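Local coordinates for short chain dehydrogenase (Mycobacterium smegmatis, PDB 3UCX), which probably acts as an oxidoreductase of the short-chain dehydrogenase family, built on a Rossmann-type fold, with its substrate not established, at residues L27-C31 and A238-M242; M148-Q154 and D256-Y262. One frame throughout, in Å; residues are numbered along the deposited sequence.

Interaction 1. Residues L27-C31 and A238-M242; sequences LARRC and AILFM
Leu-27 and Leu-240 meet methyl to methyl between two helices that lie on the same side of the central parallel sheet of a Rossmann-type fold. Their segment axes pass 10.6 Å apart at a crossing angle of -50°. The tight part of the contact is centred on Leu-27 CD1, which sits 3.5 Å from Leu-240 CD1, closer than methyl groups usually pack, and 3.6 Å from Ile-239 CG2. With its CG turned away from the backbone N (chi1 -160°), Leu-27 sends this branch across to the second helix; there it crosses Ile-239 at about a right angle and runs past Leu-240 in the opposite direction. Leu-240 divides its two methyls: CD1 also receives Cys-31 SG at 3.7 Å, while CD2 lies 3.9 Å from Arg-30 CB, beside the carbonyl of that residue. Beneath, Ile-239 rests on Val-143 and Val-145 of strand 141-145. Arg-30 marks the looser, partly exposed side. Its chain bends at chi2 and chi3, and its guanidinium, lying obliquely to Leu-240 CD2, ends on Asp-233 in a salt bridge and on Ser-237 in a hydrogen bond, both belonging to helix 232-243. The contact is thus held by dispersion and exclusion of water at the sheet side, with the charged group kept to the margin, where its polar partners lie on the very helix it packs against.

Interaction 2. Residues M148-Q154 and D256-Y262; sequences MVVRHSQ and DVNCGEY
Arg-151 grips the carboxylate of Asp-256 side-on, each of two nitrogens taking one oxygen. NE gives OD2 of Asp-256 a nearly straight bond of 2.8 Å (N-H...O 163°) close to the guanidinium plane, whereas NH2 reaches OD1 more bent, through the syn lone pair. A bend at chi2 (-66°) carries the arginine past Tyr-262, whose CB lies 3.7 Å from Arg-151 CB. NH2 also makes a weak hydrogen bond to the carbonyl of Ala-264 of the second subunit. The tyrosine ring fills the middle of the contact: Met-148 brings its sulfur to the ring edge, a Met-aromatic contact with SD 4.9 Å from the ring centroid, and CG 3.5 Å from Tyr-262 CD2, while His-152 lies obliquely beside it. His-152 ND1 is satisfied within its own loop, accepting in the ring plane from the backbone N of Gln-154. At the outer side a water takes a hydrogen bond from Gln-154 NE2 and gives one to Glu-261 OE2 at 2.7 Å; NE2 is also 3.0 Å from Tyr-262 OH. Asn-258 organises the type I' turn from Asn-258 to Glu-261: OD1 accepts from Gly-260 N in an Asx turn, and ND2 donates to Tyr-262 O, which also receives Gln-253 NE2 of the second subunit. Charge pairing inside and a water bridge outside thus join the loop after strand 141-145 to the end of strand 254-257 and the turn that follows it, and the partners from the second subunit make this junction part of the assembly.

Both contacts tie late parts of the chain to earlier ones, and they meet where Ala-238 CB packs 3.5 Å from Val-257 CG2, joining helix 232-243 to strand 254-257, the last of the chain. Interaction 1 is the buried one, its centre about 10 Å from the centre of the chain; interaction 2 lies about 16 Å out, only partly buried, where loops leave the sheet. The chemistry follows that placement: aliphatic packing between helices over the sheet in the first, and in the second a salt bridge from a 3-10 turn to a strand end, a bridging water and a tyrosine packed against methionine and histidine. Strand 141-145 is shared, supporting Ile-239 in one and leading into 148-154 in the other.

Interaction 1. Residues L27-C31 and A238-M242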
# COMPACT_ATOMS: atom_id res chain seq x y z
N LEU A 27 13.55 16.18 20.32
CA LEU A 27 14.18 16.35 19.01
C LEU A 27 15.23 17.47 18.99
O LEU A 27 16.35 17.27 18.49
CB LEU A 27 13.07 16.59 17.96
CG LEU A 27 13.32 16.36 16.48
CD1 LEU A 27 13.83 14.96 16.17
CD2 LEU A 27 12.02 16.65 15.75
N ALA A 28 14.89 18.61 19.56
CA ALA A 28 15.80 19.76 19.63
C ALA A 28 17.06 19.38 20.38
O ALA A 28 18.18 19.64 19.93
CB ALA A 28 15.10 20.93 20.33
N ARG A 29 16.87 18.73 21.52
CA ARG A 29 17.99 18.28 22.32
C ARG A 29 18.83 17.32 21.53
O ARG A 29 20.04 17.47 21.46
CB ARG A 29 17.49 17.64 23.64
CG ARG A 29 18.60 17.07 24.53
CD ARG A 29 18.08 16.32 25.76
NE ARG A 29 17.15 15.22 25.48
CZ ARG A 29 17.50 14.00 25.06
NH1 ARG A 29 18.77 13.67 24.86
NH2 ARG A 29 16.55 13.08 24.85
N ARG A 30 18.21 16.30 20.92
CA ARG A 30 18.96 15.31 20.19
C ARG A 30 19.72 15.90 18.99
O ARG A 30 20.83 15.50 18.73
CB ARG A 30 18.07 14.13 19.76
CG ARG A 30 17.60 13.27 20.94
CD ARG A 30 18.67 12.28 21.40
NE ARG A 30 19.09 11.40 20.31
CZ ARG A 30 18.34 10.42 19.81
NH1 ARG A 30 17.15 10.15 20.32
NH2 ARG A 30 18.80 9.69 18.80
N CYS A 31 19.11 16.83 18.25
CA CYS A 31 19.79 17.45 17.10
C CYS A 31 21.05 18.18 17.55
O CYS A 31 22.10 18.05 16.94
CB CYS A 31 18.87 18.41 16.36
SG CYS A 31 17.58 17.59 15.40
N ALA A 238 14.74 8.20 14.43
CA ALA A 238 14.25 8.02 13.05
C ALA A 238 14.27 9.35 12.28
O ALA A 238 14.66 9.40 11.12
CB ALA A 238 12.83 7.46 13.06
N ILE A 239 13.84 10.42 12.94
CA ILE A 239 13.81 11.76 12.33
C ILE A 239 15.23 12.24 12.04
O ILE A 239 15.53 12.76 10.97
CB ILE A 239 13.06 12.76 13.22
CG1 ILE A 239 11.58 12.40 13.30
CG2 ILE A 239 13.23 14.20 12.73
CD1 ILE A 239 10.84 13.07 14.43
N LEU A 240 16.11 12.08 13.02
CA LEU A 240 17.53 12.42 12.82
C LEU A 240 18.16 11.67 11.66
O LEU A 240 18.88 12.28 10.84
CB LEU A 240 18.34 12.20 14.10
CG LEU A 240 18.43 13.42 15.03
CD1 LEU A 240 17.06 13.89 15.50
CD2 LEU A 240 19.31 13.02 16.21
N PHE A 241 17.89 10.37 11.54
CA PHE A 241 18.38 9.58 10.42
C PHE A 241 17.94 10.17 9.08
O PHE A 241 18.77 10.45 8.21
CB PHE A 241 17.90 8.12 10.51
CG PHE A 241 18.07 7.34 9.25
CD1 PHE A 241 19.32 6.92 8.84
CD2 PHE A 241 16.99 7.06 8.46
CE1 PHE A 241 19.47 6.19 7.66
CE2 PHE A 241 17.13 6.34 7.28
CZ PHE A 241 18.39 5.91 6.89
N MET A 242 16.63 10.40 8.96
CA MET A 242 16.05 10.97 7.73
C MET A 242 16.58 12.37 7.41
O MET A 242 16.69 12.74 6.25
CB MET A 242 14.53 11.02 7.83
CG MET A 242 13.84 9.68 7.66
SD MET A 242 14.13 9.00 6.01
CE MET A 242 12.75 7.86 5.85

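Interaction 2. Residues M148-Q154 and D256-Y262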
# COMPACT_ATOMS: atom_id res chain seq x y z
N MET A 148 0.81 7.33 12.62
CA MET A 148 0.26 5.97 12.41
C MET A 148 -1.18 5.94 11.96
O MET A 148 -1.62 4.97 11.37
CB MET A 148 0.41 5.18 13.72
CG MET A 148 0.23 3.68 13.58
SD MET A 148 0.61 2.80 15.11
CE MET A 148 -0.82 3.26 16.13
N VAL A 149 -1.96 6.97 12.29
CA VAL A 149 -3.36 7.05 11.91
C VAL A 149 -3.58 6.84 10.41
O VAL A 149 -4.63 6.41 9.99
CB VAL A 149 -3.94 8.43 12.30
CG1 VAL A 149 -3.47 9.50 11.33
CG2 VAL A 149 -5.45 8.38 12.36
N VAL A 150 -2.58 7.17 9.59
CA VAL A 150 -2.76 6.97 8.15
C VAL A 150 -2.78 5.48 7.76
O VAL A 150 -3.16 5.13 6.64
CB VAL A 150 -1.74 7.76 7.31
CG1 VAL A 150 -1.81 9.26 7.65
CG2 VAL A 150 -0.34 7.20 7.46
N ARG A 151 -2.36 4.61 8.68
CA ARG A 151 -2.26 3.17 8.41
C ARG A 151 -3.52 2.39 8.78
O ARG A 151 -3.59 1.19 8.52
CB ARG A 151 -1.07 2.58 9.17
CG ARG A 151 0.26 3.23 8.83
CD ARG A 151 0.67 2.98 7.40
NE ARG A 151 2.02 3.45 7.08
CZ ARG A 151 2.49 3.58 5.84
NH1 ARG A 151 1.71 3.23 4.79
NH2 ARG A 151 3.73 4.03 5.63
N HIS A 152 -4.51 3.06 9.38
CA HIS A 152 -5.77 2.42 9.74
C HIS A 152 -6.95 3.32 9.51
O HIS A 152 -6.79 4.45 9.05
CB HIS A 152 -5.72 1.86 11.20
CG HIS A 152 -5.55 2.90 12.29
ND1 HIS A 152 -6.58 3.64 12.77
CD2 HIS A 152 -4.43 3.25 13.05
CE1 HIS A 152 -6.13 4.45 13.77
NE2 HIS A 152 -4.81 4.21 13.93
N SER A 153 -8.15 2.82 9.81
CA SER A 153 -9.38 3.58 9.58
C SER A 153 -10.31 3.52 10.79
O SER A 153 -11.54 3.51 10.66
CB SER A 153 -10.06 3.03 8.32
OG SER A 153 -9.22 3.24 7.19
N GLN A 154 -9.71 3.50 11.98
CA GLN A 154 -10.48 3.30 13.20
C GLN A 154 -11.44 4.44 13.43
O GLN A 154 -11.19 5.61 13.09
CB GLN A 154 -9.57 3.07 14.42
CG GLN A 154 -8.78 1.75 14.37
CD GLN A 154 -7.82 1.62 15.55
OE1 GLN A 154 -8.20 1.90 16.68
NE2 GLN A 154 -6.57 1.22 15.29
N ASP A 256 7.75 4.30 9.43
CA ASP A 256 6.82 4.13 10.55
C ASP A 256 7.59 3.72 11.77
O ASP A 256 8.41 2.81 11.70
CB ASP A 256 5.80 3.05 10.22
CG ASP A 256 4.85 3.46 9.08
OD1 ASP A 256 5.31 3.61 7.94
OD2 ASP A 256 3.64 3.60 9.33
N VAL A 257 7.35 4.40 12.89
CA VAL A 257 8.03 4.10 14.15
C VAL A 257 6.91 3.75 15.12
O VAL A 257 6.32 4.62 15.76
CB VAL A 257 8.88 5.27 14.65
CG1 VAL A 257 9.68 4.87 15.91
CG2 VAL A 257 9.85 5.79 13.58
N ASN A 258 6.61 2.46 15.20
CA ASN A 258 5.44 1.99 15.91
C ASN A 258 5.57 0.63 16.54
O ASN A 258 4.56 0.01 16.90
CB ASN A 258 4.22 2.04 14.97
CG ASN A 258 4.36 1.14 13.76
OD1 ASN A 258 5.10 0.14 13.78
ND2 ASN A 258 3.62 1.46 12.68
N CYS A 259 6.80 0.15 16.67
CA CYS A 259 7.10 -1.14 17.28
C CYS A 259 6.37 -2.29 16.60
O CYS A 259 6.17 -3.35 17.19
CB CYS A 259 6.86 -1.08 18.80
SG CYS A 259 8.08 0.01 19.55
N GLY A 260 6.02 -2.07 15.32
CA GLY A 260 5.45 -3.12 14.49
C GLY A 260 3.94 -3.16 14.37
O GLY A 260 3.43 -4.00 13.67
N GLU A 261 3.22 -2.23 14.99
CA GLU A 261 1.75 -2.31 14.99
C GLU A 261 1.14 -2.32 13.59
O GLU A 261 0.22 -3.11 13.30
CB GLU A 261 1.13 -1.21 15.86
CG GLU A 261 -0.36 -1.43 16.07
CD GLU A 261 -1.00 -0.58 17.13
OE1 GLU A 261 -0.36 0.28 17.74
OE2 GLU A 261 -2.21 -0.75 17.34
N TYR A 262 1.67 -1.46 12.72
CA TYR A 262 1.33 -1.45 11.30
C TYR A 262 2.61 -1.50 10.48
O TYR A 262 3.62 -0.88 10.82
CB TYR A 262 0.50 -0.22 10.92
CG TYR A 262 -0.84 -0.22 11.62
CD1 TYR A 262 -1.94 -0.90 11.10
CD2 TYR A 262 -0.99 0.44 12.84
CE1 TYR A 262 -3.15 -0.90 11.79
CE2 TYR A 262 -2.19 0.44 13.52
CZ TYR A 262 -3.26 -0.23 13.00
OH TYR A 262 -4.46 -0.19 13.69
O HOH W 1 -4.14 1.01 16.70